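PDB 3MZO: Lin2634 protein from Listeria innocua, which probably hydrolyses phosphate monoesters such as deoxynucleoside 5'-monophosphates, as an HD-domain phosphohydrolase of the YfbR-like family, and binds calcium. Local coordinates for residues N54-R59 with S127-K132; K79-Y84 with F159-S164; A32-K37 with N67-E72. One frame throughout, in Å; residues are numbered along the deposited sequence.

In the fold
The three contacts join parts of one all-helical HD-type domain. Interaction 3 is the buried one: metal ligands from helix 31-51 and from the loop after helix 58-67 meet round calcium. Interaction 1 is partly buried and joins the starts of helices 58-67 and 129-151 by one direct hydrogen bond, a water and some apolar packing. Helix 129-151 also carries D138, which completes the calcium site of interaction 3. Interaction 2 is a surface contact, mostly apolar, with a long salt bridge at its margin. It lies across the chain's centre from interaction 1. K79, the first residue of 79-84, forms a salt bridge with E72 of interaction 3.

Interaction 1 (N54-R59 with S127-K132); sequences NEVNWR and STLEGK
N57 and E130 meet where two helices of the HD-domain fold begin, and each helix has an N-cap. N57 is the N-cap of helix 58-67, where its OD1 accepts from A60 N. T128 is the N-cap of helix 129-151, with its OG1 accepting from G131 N. E130 stands in the first turn of that second helix and reaches across to the first.

The polar link is a single direct hydrogen bond. N57 N donates to E130 OE2 over 2.8 Å, almost straight at 172°. The N-H comes in from above the carboxylate plane, 45° out of it. The E130 chain is bent at chi2 (74°), which turns its CD toward N57. Its CG also lies 3.4 Å from N57 O. N57 is therefore held at two places: by its backbone N on E130, and by its side chain on the start of its own helix.

A water adds a second polar link. It donates to E130 OE2 and to E55 O, so OE2 receives two hydrogen bonds.

The apolar part lies next to this. L129 and V56 cross at about a right angle, with L129 CD2 4.1 Å from V56 CG2. The other branch of V56, CG1, sits 3.6 Å above one face of the W58 ring, toward its rim. E49 of helix 31-51 touches both V56 and L129. E49 OE1 also bonds N54 ND2, while N54 CB faces L129. The closest approach of L129 is to the backbone: its CD2 lies 3.5 Å from E55 O.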
loop_
_atom_site.group_PDB
_atom_site.type_symbol
_atom_site.label_atom_id
_atom_site.label_comp_id
_atom_site.label_asym_id
_atom_site.label_seq_id
_atom_site.Cartn_x
_atom_site.Cartn_y
_atom_site.Cartn_z
ATOM N N ASN B 54 1.857 20.292 41.381
ATOM C CA ASN B 54 2.357 18.967 41.727
ATOM C C ASN B 54 3.739 18.800 41.137
ATOM O O ASN B 54 3.975 19.200 39.987
ATOM C CB ASN B 54 1.416 17.896 41.192
ATOM C CG ASN B 54 0.029 18.010 41.780
ATOM O OD1 ASN B 54 -0.113 18.307 42.960
ATOM N ND2 ASN B 54 -1.006 17.778 40.963
ATOM N N GLU B 55 4.658 18.238 41.926
ATOM C CA GLU B 55 5.996 17.909 41.445
ATOM C C GLU B 55 5.855 16.756 40.434
ATOM O O GLU B 55 5.163 15.776 40.672
ATOM C CB GLU B 55 6.956 17.562 42.608
ATOM C CG GLU B 55 8.385 17.094 42.199
ATOM C CD GLU B 55 9.250 18.170 41.507
ATOM O OE1 GLU B 55 8.855 19.363 41.457
ATOM O OE2 GLU B 55 10.351 17.831 41.007
ATOM N N VAL B 56 6.460 16.932 39.275
ATOM C CA VAL B 56 6.476 15.912 38.214
ATOM C C VAL B 56 7.914 15.448 38.021
ATOM O O VAL B 56 8.800 16.273 37.913
ATOM C CB VAL B 56 5.948 16.483 36.901
ATOM C CG1 VAL B 56 6.135 15.464 35.721
ATOM C CG2 VAL B 56 4.463 16.900 37.071
ATOM N N ASN B 57 8.126 14.132 37.977
ATOM C CA ASN B 57 9.412 13.550 37.592
ATOM C C ASN B 57 9.418 13.385 36.071
ATOM O O ASN B 57 8.859 12.401 35.498
ATOM C CB ASN B 57 9.612 12.213 38.345
ATOM C CG ASN B 57 10.948 11.542 38.050
ATOM O OD1 ASN B 57 11.551 11.731 36.995
ATOM N ND2 ASN B 57 11.408 10.732 38.996
ATOM N N TRP B 58 10.074 14.318 35.387
ATOM C CA TRP B 58 9.968 14.332 33.929
ATOM C C TRP B 58 10.659 13.165 33.246
ATOM O O TRP B 58 10.149 12.623 32.245
ATOM C CB TRP B 58 10.402 15.688 33.353
ATOM C CG TRP B 58 9.327 16.705 33.593
ATOM C CD1 TRP B 58 9.184 17.508 34.710
ATOM C CD2 TRP B 58 8.215 17.005 32.738
ATOM N NE1 TRP B 58 8.051 18.278 34.588
ATOM C CE2 TRP B 58 7.439 18.000 33.391
ATOM C CE3 TRP B 58 7.788 16.535 31.482
ATOM C CZ2 TRP B 58 6.283 18.543 32.822
ATOM C CZ3 TRP B 58 6.620 17.084 30.917
ATOM C CH2 TRP B 58 5.885 18.066 31.591
ATOM N N ARG B 59 11.806 12.765 33.764
ATOM C CA ARG B 59 12.458 11.597 33.223
ATOM C C ARG B 59 11.508 10.418 33.289
ATOM O O ARG B 59 11.408 9.683 32.322
ATOM C CB ARG B 59 13.749 11.269 33.975
ATOM C CG ARG B 59 14.534 10.155 33.318
ATOM C CD ARG B 59 15.812 9.848 34.096
ATOM N NE ARG B 59 16.628 8.917 33.348
ATOM C CZ ARG B 59 17.883 8.587 33.647
ATOM N NH1 ARG B 59 18.489 9.138 34.687
ATOM N NH2 ARG B 59 18.546 7.724 32.880
ATOM N N SER B 127 1.325 3.138 40.187
ATOM C CA SER B 127 0.476 4.103 40.865
ATOM C C SER B 127 1.191 5.422 41.159
ATOM O O SER B 127 0.670 6.259 41.897
ATOM C CB SER B 127 -0.078 3.490 42.161
ATOM O OG SER B 127 0.985 3.044 42.976
ATOM N N THR B 128 2.380 5.626 40.611
ATOM C CA THR B 128 3.028 6.936 40.734
ATOM C C THR B 128 2.254 7.920 39.865
ATOM O O THR B 128 1.481 7.512 38.980
ATOM C CB THR B 128 4.489 6.920 40.277
ATOM O OG1 THR B 128 4.553 6.694 38.862
ATOM C CG2 THR B 128 5.300 5.835 41.053
ATOM N N LEU B 129 2.481 9.212 40.096
ATOM C CA LEU B 129 1.850 10.238 39.292
ATOM C C LEU B 129 2.161 10.001 37.814
ATOM O O LEU B 129 1.263 10.092 36.970
ATOM C CB LEU B 129 2.305 11.639 39.708
ATOM C CG LEU B 129 1.759 12.807 38.886
ATOM C CD1 LEU B 129 0.216 12.878 38.976
ATOM C CD2 LEU B 129 2.426 14.118 39.369
ATOM N N GLU B 130 3.415 9.695 37.507
ATOM C CA GLU B 130 3.842 9.572 36.092
ATOM C C GLU B 130 3.287 8.311 35.414
ATOM O O GLU B 130 3.062 8.291 34.191
ATOM C CB GLU B 130 5.358 9.621 35.984
ATOM C CG GLU B 130 5.964 10.967 36.464
ATOM C CD GLU B 130 5.954 11.143 37.965
ATOM O OE1 GLU B 130 5.891 10.128 38.705
ATOM O OE2 GLU B 130 6.032 12.305 38.408
ATOM N N GLY B 131 3.044 7.274 36.218
ATOM C CA GLY B 131 2.418 6.044 35.739
ATOM C C GLY B 131 0.946 6.223 35.423
ATOM O O GLY B 131 0.419 5.641 34.456
ATOM N N LYS B 132 0.268 7.012 36.251
ATOM C CA LYS B 132 -1.119 7.342 35.975
ATOM C C LYS B 132 -1.216 8.256 34.756
ATOM O O LYS B 132 -2.171 8.142 33.966
ATOM C CB LYS B 132 -1.786 7.975 37.177
ATOM C CG LYS B 132 -1.863 7.059 38.360
ATOM C CD LYS B 132 -2.467 7.790 39.566
ATOM C CE LYS B 132 -2.680 6.825 40.676
ATOM N NZ LYS B 132 -3.280 7.451 41.901
HETATM O O HOH W 1 6.231 13.110 40.990
#

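Interaction 2 (K79-Y84 with F159-S164)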
loop_
_atom_site.group_PDB
_atom_site.type_symbol
_atom_site.label_atom_id
_atom_site.label_comp_id
_atom_site.label_asym_id
_atom_site.label_seq_id
_atom_site.Cartn_x
_atom_site.Cartn_y
_atom_site.Cartn_z
ATOM N N LYS B 79 -5.981 -4.432 22.038
ATOM C CA LYS B 79 -6.403 -3.003 22.258
ATOM C C LYS B 79 -7.931 -2.802 22.411
ATOM O O LYS B 79 -8.403 -1.774 22.929
ATOM C CB LYS B 79 -5.939 -2.113 21.077
ATOM C CG LYS B 79 -4.529 -1.472 21.180
ATOM C CD LYS B 79 -3.518 -2.335 21.905
ATOM C CE LYS B 79 -2.084 -1.998 21.543
ATOM N NZ LYS B 79 -1.233 -1.824 22.752
ATOM N N THR B 80 -8.685 -3.784 21.925
ATOM C CA THR B 80 -10.143 -3.761 21.902
ATOM C C THR B 80 -10.684 -4.311 23.242
ATOM O O THR B 80 -9.965 -5.036 23.934
ATOM C CB THR B 80 -10.615 -4.607 20.702
ATOM O OG1 THR B 80 -10.088 -5.936 20.823
ATOM C CG2 THR B 80 -10.100 -3.985 19.372
ATOM N N PRO B 81 -11.940 -3.967 23.617
ATOM C CA PRO B 81 -12.431 -4.361 24.949
ATOM C C PRO B 81 -12.767 -5.862 25.079
ATOM O O PRO B 81 -12.855 -6.569 24.062
ATOM C CB PRO B 81 -13.682 -3.487 25.143
ATOM C CG PRO B 81 -14.181 -3.220 23.769
ATOM C CD PRO B 81 -12.988 -3.295 22.824
ATOM N N VAL B 82 -12.934 -6.314 26.331
ATOM C CA VAL B 82 -13.207 -7.727 26.669
ATOM C C VAL B 82 -14.332 -8.333 25.797
ATOM O O VAL B 82 -15.525 -8.122 26.045
ATOM C CB VAL B 82 -13.510 -7.902 28.192
ATOM C CG1 VAL B 82 -14.083 -9.295 28.492
ATOM C CG2 VAL B 82 -12.241 -7.633 29.016
ATOM N N LYS B 83 -13.910 -9.061 24.758
ATOM C CA LYS B 83 -14.808 -9.705 23.793
ATOM C C LYS B 83 -14.615 -11.223 23.792
ATOM O O LYS B 83 -15.564 -11.983 24.025
ATOM C CB LYS B 83 -14.555 -9.158 22.378
ATOM C CG LYS B 83 -15.590 -8.170 21.900
ATOM C CD LYS B 83 -15.502 -7.978 20.407
ATOM C CE LYS B 83 -16.791 -7.396 19.878
ATOM N NZ LYS B 83 -16.658 -6.993 18.453
ATOM N N TYR B 84 -13.390 -11.647 23.482
ATOM C CA TYR B 84 -12.992 -13.067 23.501
ATOM C C TYR B 84 -11.907 -13.345 24.557
ATOM O O TYR B 84 -11.768 -14.496 25.013
ATOM C CB TYR B 84 -12.511 -13.518 22.112
ATOM C CG TYR B 84 -13.371 -12.997 20.986
ATOM C CD1 TYR B 84 -14.748 -13.267 20.943
ATOM C CD2 TYR B 84 -12.819 -12.216 19.972
ATOM C CE1 TYR B 84 -15.549 -12.772 19.914
ATOM C CE2 TYR B 84 -13.610 -11.718 18.937
ATOM C CZ TYR B 84 -14.974 -12.012 18.917
ATOM O OH TYR B 84 -15.744 -11.525 17.905
ATOM N N PHE B 159 -15.585 0.190 17.269
ATOM C CA PHE B 159 -15.038 1.522 17.571
ATOM C C PHE B 159 -15.831 2.273 18.652
ATOM O O PHE B 159 -15.226 2.909 19.527
ATOM C CB PHE B 159 -14.866 2.309 16.287
ATOM C CG PHE B 159 -13.878 1.668 15.368
ATOM C CD1 PHE B 159 -12.522 1.656 15.689
ATOM C CD2 PHE B 159 -14.292 1.001 14.243
ATOM C CE1 PHE B 159 -11.602 1.024 14.865
ATOM C CE2 PHE B 159 -13.369 0.356 13.418
ATOM C CZ PHE B 159 -12.024 0.382 13.740
ATOM N N VAL B 160 -17.158 2.141 18.637
ATOM C CA VAL B 160 -17.989 2.711 19.700
ATOM C C VAL B 160 -17.664 2.053 21.030
ATOM O O VAL B 160 -17.616 2.719 22.086
ATOM C CB VAL B 160 -19.493 2.515 19.396
ATOM C CG1 VAL B 160 -20.340 2.646 20.691
ATOM C CG2 VAL B 160 -19.934 3.514 18.324
ATOM N N GLU B 161 -17.414 0.749 20.988
ATOM C CA GLU B 161 -17.064 0.003 22.192
ATOM C C GLU B 161 -15.710 0.416 22.750
ATOM O O GLU B 161 -15.546 0.526 23.971
ATOM C CB GLU B 161 -17.075 -1.510 21.923
ATOM C CG GLU B 161 -18.468 -2.084 21.635
ATOM C CD GLU B 161 -18.411 -3.459 20.929
ATOM O OE1 GLU B 161 -17.363 -4.157 21.009
ATOM O OE2 GLU B 161 -19.419 -3.835 20.277
ATOM N N ILE B 162 -14.743 0.640 21.874
ATOM C CA ILE B 162 -13.410 1.104 22.286
ATOM C C ILE B 162 -13.503 2.512 22.935
ATOM O O ILE B 162 -12.909 2.775 23.965
ATOM C CB ILE B 162 -12.436 1.139 21.063
ATOM C CG1 ILE B 162 -12.143 -0.295 20.565
ATOM C CG2 ILE B 162 -11.118 1.858 21.416
ATOM C CD1 ILE B 162 -11.602 -0.399 19.129
ATOM N N TYR B 163 -14.235 3.405 22.284
ATOM C CA TYR B 163 -14.420 4.754 22.754
ATOM C C TYR B 163 -15.048 4.734 24.162
ATOM O O TYR B 163 -14.582 5.420 25.094
ATOM C CB TYR B 163 -15.313 5.513 21.757
ATOM C CG TYR B 163 -15.675 6.914 22.175
ATOM C CD1 TYR B 163 -16.816 7.158 22.949
ATOM C CD2 TYR B 163 -14.879 7.996 21.816
ATOM C CE1 TYR B 163 -17.163 8.451 23.333
ATOM C CE2 TYR B 163 -15.217 9.293 22.193
ATOM C CZ TYR B 163 -16.353 9.513 22.960
ATOM O OH TYR B 163 -16.685 10.794 23.336
ATOM N N SER B 164 -16.079 3.907 24.314
ATOM C CA SER B 164 -16.793 3.798 25.578
ATOM C C SER B 164 -15.873 3.324 26.703
ATOM O O SER B 164 -15.867 3.897 27.803
ATOM C CB SER B 164 -17.989 2.874 25.401
ATOM O OG SER B 164 -18.859 3.418 24.429
#
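The carboxylate of E161 has two partners, one to each oxygen. K83 lies across the contact, with its NZ 3.9 Å from E161 OE1, a long salt bridge. N157, one residue before helix 158-172, bonds E161 OE2 through its ND2. The hydrogen bond to N157 is thus the firmer hold, and the lysine adds a looser one. The K83 chain runs extended beyond CG and crosses E161 at about a right angle. Its CE comes closer than the ammonium group does, 3.5 Å from E161 OE1.

The rest of the contact is apolar. P81 is laid against the helix where E161 and I162 follow each other, and its ring crosses both side chains at about a right angle. P81 CG touches E161 CB at 3.8 Å. P81 CD touches I162 CG1 at the same distance of 3.8 Å. I162 CG1 is anti to the carbonyl carbon (chi1 -68°), and CD1 is roughly anti to CA (chi2 160°). That places CD1 3.9 Å from T80 CG2. One helix residue therefore packs on two consecutive loop residues. I158, the first residue of the helix, is also touched by T80, P81 and K83.

The loop 79-84 is thereby packed on one face of helix 158-172, and I162 also rests on L142 of helix 129-151. T80 O also bonds R90 NH2. Y84, at the end of 79-84, bonds E108 of a third subunit through its OH, so the same loop also takes part in the assembly.

No hydrogen bond crosses between the two segments. Between them the hold is mainly the packing of P81 and T80, and the distant K83 and E161 charges probably add only a weak attraction at the surface.

Interaction 3 (A32-K37 with N67-E72). With CA (calcium ion), chain K; CA (calcium ion), chain M.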
loop_
_atom_site.group_PDB
_atom_site.type_symbol
_atom_site.label_atom_id
_atom_site.label_comp_id
_atom_site.label_asym_id
_atom_site.label_seq_id
_atom_site.Cartn_x
_atom_site.Cartn_y
_atom_site.Cartn_z
ATOM N N ALA B 32 4.902 2.999 16.346
ATOM C CA ALA B 32 5.800 4.144 16.471
ATOM C C ALA B 32 4.991 5.423 16.556
ATOM O O ALA B 32 5.248 6.279 17.415
ATOM C CB ALA B 32 6.798 4.228 15.293
ATOM N N GLU B 33 4.005 5.558 15.683
ATOM C CA GLU B 33 3.163 6.757 15.664
ATOM C C GLU B 33 2.364 6.931 16.940
ATOM O O GLU B 33 2.272 8.039 17.513
ATOM C CB GLU B 33 2.262 6.763 14.428
ATOM C CG GLU B 33 3.044 7.131 13.188
ATOM C CD GLU B 33 2.441 6.738 11.861
ATOM O OE1 GLU B 33 1.521 5.890 11.826
ATOM O OE2 GLU B 33 2.907 7.300 10.850
ATOM N N HIS B 34 1.817 5.816 17.407
ATOM C CA HIS B 34 1.104 5.806 18.651
ATOM C C HIS B 34 1.996 6.247 19.814
ATOM O O HIS B 34 1.566 7.015 20.641
ATOM C CB HIS B 34 0.503 4.420 18.869
ATOM C CG HIS B 34 0.008 4.176 20.248
ATOM N ND1 HIS B 34 -1.159 4.740 20.727
ATOM C CD2 HIS B 34 0.503 3.409 21.247
ATOM C CE1 HIS B 34 -1.352 4.327 21.974
ATOM N NE2 HIS B 34 -0.367 3.512 22.304
ATOM N N SER B 35 3.232 5.754 19.859
ATOM C CA SER B 35 4.146 6.092 20.942
ATOM C C SER B 35 4.478 7.588 20.944
ATOM O O SER B 35 4.495 8.231 21.993
ATOM C CB SER B 35 5.400 5.225 20.870
ATOM O OG SER B 35 5.052 3.867 20.887
ATOM N N TYR B 36 4.710 8.133 19.757
ATOM C CA TYR B 36 4.892 9.565 19.568
ATOM C C TYR B 36 3.729 10.376 20.119
ATOM O O TYR B 36 3.930 11.337 20.891
ATOM C CB TYR B 36 5.167 9.906 18.090
ATOM C CG TYR B 36 5.036 11.384 17.831
ATOM C CD1 TYR B 36 5.990 12.282 18.320
ATOM C CD2 TYR B 36 3.933 11.899 17.167
ATOM C CE1 TYR B 36 5.859 13.680 18.128
ATOM C CE2 TYR B 36 3.783 13.290 16.973
ATOM C CZ TYR B 36 4.758 14.176 17.453
ATOM O OH TYR B 36 4.630 15.553 17.266
ATOM N N LYS B 37 2.514 9.975 19.788
ATOM C CA LYS B 37 1.345 10.710 20.225
ATOM C C LYS B 37 1.095 10.569 21.739
ATOM O O LYS B 37 0.839 11.569 22.426
ATOM C CB LYS B 37 0.111 10.295 19.377
ATOM C CG LYS B 37 0.214 10.690 17.889
ATOM C CD LYS B 37 -1.078 10.297 17.047
ATOM C CE LYS B 37 -1.308 8.825 16.993
ATOM N NZ LYS B 37 -2.442 8.445 16.043
ATOM N N ASN B 67 8.434 4.481 25.870
ATOM C CA ASN B 67 8.803 3.086 25.744
ATOM C C ASN B 67 7.685 2.076 25.998
ATOM O O ASN B 67 7.920 0.902 25.887
ATOM C CB ASN B 67 9.950 2.807 26.696
ATOM C CG ASN B 67 11.121 3.781 26.489
ATOM O OD1 ASN B 67 11.691 3.840 25.407
ATOM N ND2 ASN B 67 11.461 4.542 27.520
ATOM N N HIS B 68 6.469 2.532 26.260
ATOM C CA HIS B 68 5.437 1.636 26.790
ATOM C C HIS B 68 4.995 0.561 25.807
ATOM O O HIS B 68 4.582 -0.471 26.258
ATOM C CB HIS B 68 4.205 2.386 27.311
ATOM C CG HIS B 68 3.260 2.870 26.251
ATOM N ND1 HIS B 68 3.519 3.965 25.468
ATOM C CD2 HIS B 68 2.014 2.465 25.924
ATOM C CE1 HIS B 68 2.503 4.175 24.649
ATOM N NE2 HIS B 68 1.575 3.275 24.903
ATOM N N ASP B 69 5.107 0.791 24.500
ATOM C CA ASP B 69 4.707 -0.223 23.515
ATOM C C ASP B 69 5.845 -0.806 22.664
ATOM O O ASP B 69 5.604 -1.507 21.682
ATOM C CB ASP B 69 3.586 0.338 22.624
ATOM C CG ASP B 69 2.206 0.209 23.258
ATOM O OD1 ASP B 69 2.069 -0.517 24.220
ATOM O OD2 ASP B 69 1.224 0.780 22.761
ATOM N N TYR B 70 7.085 -0.569 23.070
ATOM C CA TYR B 70 8.240 -1.123 22.402
ATOM C C TYR B 70 8.123 -2.660 22.286
ATOM O O TYR B 70 8.494 -3.237 21.268
ATOM C CB TYR B 70 9.535 -0.701 23.133
ATOM C CG TYR B 70 10.762 -1.264 22.477
ATOM C CD1 TYR B 70 11.278 -0.693 21.330
ATOM C CD2 TYR B 70 11.377 -2.406 22.978
ATOM C CE1 TYR B 70 12.372 -1.229 20.691
ATOM C CE2 TYR B 70 12.484 -2.953 22.344
ATOM C CZ TYR B 70 12.982 -2.356 21.207
ATOM O OH TYR B 70 14.057 -2.913 20.560
ATOM N N SER B 71 7.554 -3.309 23.298
ATOM C CA SER B 71 7.407 -4.780 23.298
ATOM C C SER B 71 6.510 -5.330 22.206
ATOM O O SER B 71 6.532 -6.561 21.925
ATOM C CB SER B 71 6.916 -5.281 24.667
ATOM O OG SER B 71 5.720 -4.642 25.077
ATOM N N GLU B 72 5.713 -4.459 21.583
ATOM C CA GLU B 72 4.890 -4.896 20.454
ATOM C C GLU B 72 5.747 -5.369 19.263
ATOM O O GLU B 72 5.239 -6.006 18.324
ATOM C CB GLU B 72 3.797 -3.870 20.108
ATOM C CG GLU B 72 2.598 -4.010 21.081
ATOM C CD GLU B 72 1.548 -2.902 20.982
ATOM O OE1 GLU B 72 1.175 -2.514 19.858
ATOM O OE2 GLU B 72 1.059 -2.444 22.044
HETATM CA CA CA K . -0.583 1.525 24.207
HETATM CA CA CA M . 2.500 -1.952 26.212
HETATM O O HOH W 2 6.451 2.721 22.889
HETATM O O HOH W 3 -0.047 -0.407 25.917
HETATM O O HOH W 4 4.206 -3.191 26.804
HETATM O O HOH W 5 1.608 -3.462 24.427
HETATM O O HOH W 6 2.013 -0.704 28.429
#
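The calcium site of this HD-domain protein holds its first ion between H34 on helix 31-51 and the H68-D69 pair in the loop after helix 58-67. H34, H68 and D69, with D138 from helix 129-151, bind this calcium and fit the H...HD...D pattern of the superfamily. D69 OD2 binds the ion at 2.4 Å, closer than either histidine. H34 NE2 is at 2.8 Å and H68 NE2 at 2.9 Å. A water also binds this ion and donates to D69 OD1.

H34 CG is anti to the backbone N (chi1 167°), and the ring reaches toward the loop. D69 OD2 lies at the edge of that ring, near its plane, 3.1 Å from H34 CD2. The planes of the H34 ring and the D69 carboxylate are 24° apart. The two histidine rings are tilted 60° to each other, and their NE2 atoms converge on the ion. Calcium lies at the edge of the H68 ring, in its plane, while D69 CB sits over the centre of one face. A second shell fixes the rings: D141 OD2 bonds H34 ND1, and A65 O bonds H68 ND1.

D69 bridges the two ions, because its OD1 binds the second calcium, on the loop side, at 2.5 Å. H68 O binds there too, and three waters are further ligands. E72 OE2 accepts from one of these waters, so it reaches the ion indirectly. Another water donates to S35 OG and accepts from D69 N, tying the loop to the helix. S35 OG also hydrogen-bonds V31 O, one turn back on its helix.

Protein ligands thus dominate at the first calcium, and water at the second. A protein-held ion beside a water-rich one is consistent with a phosphohydrolase active site.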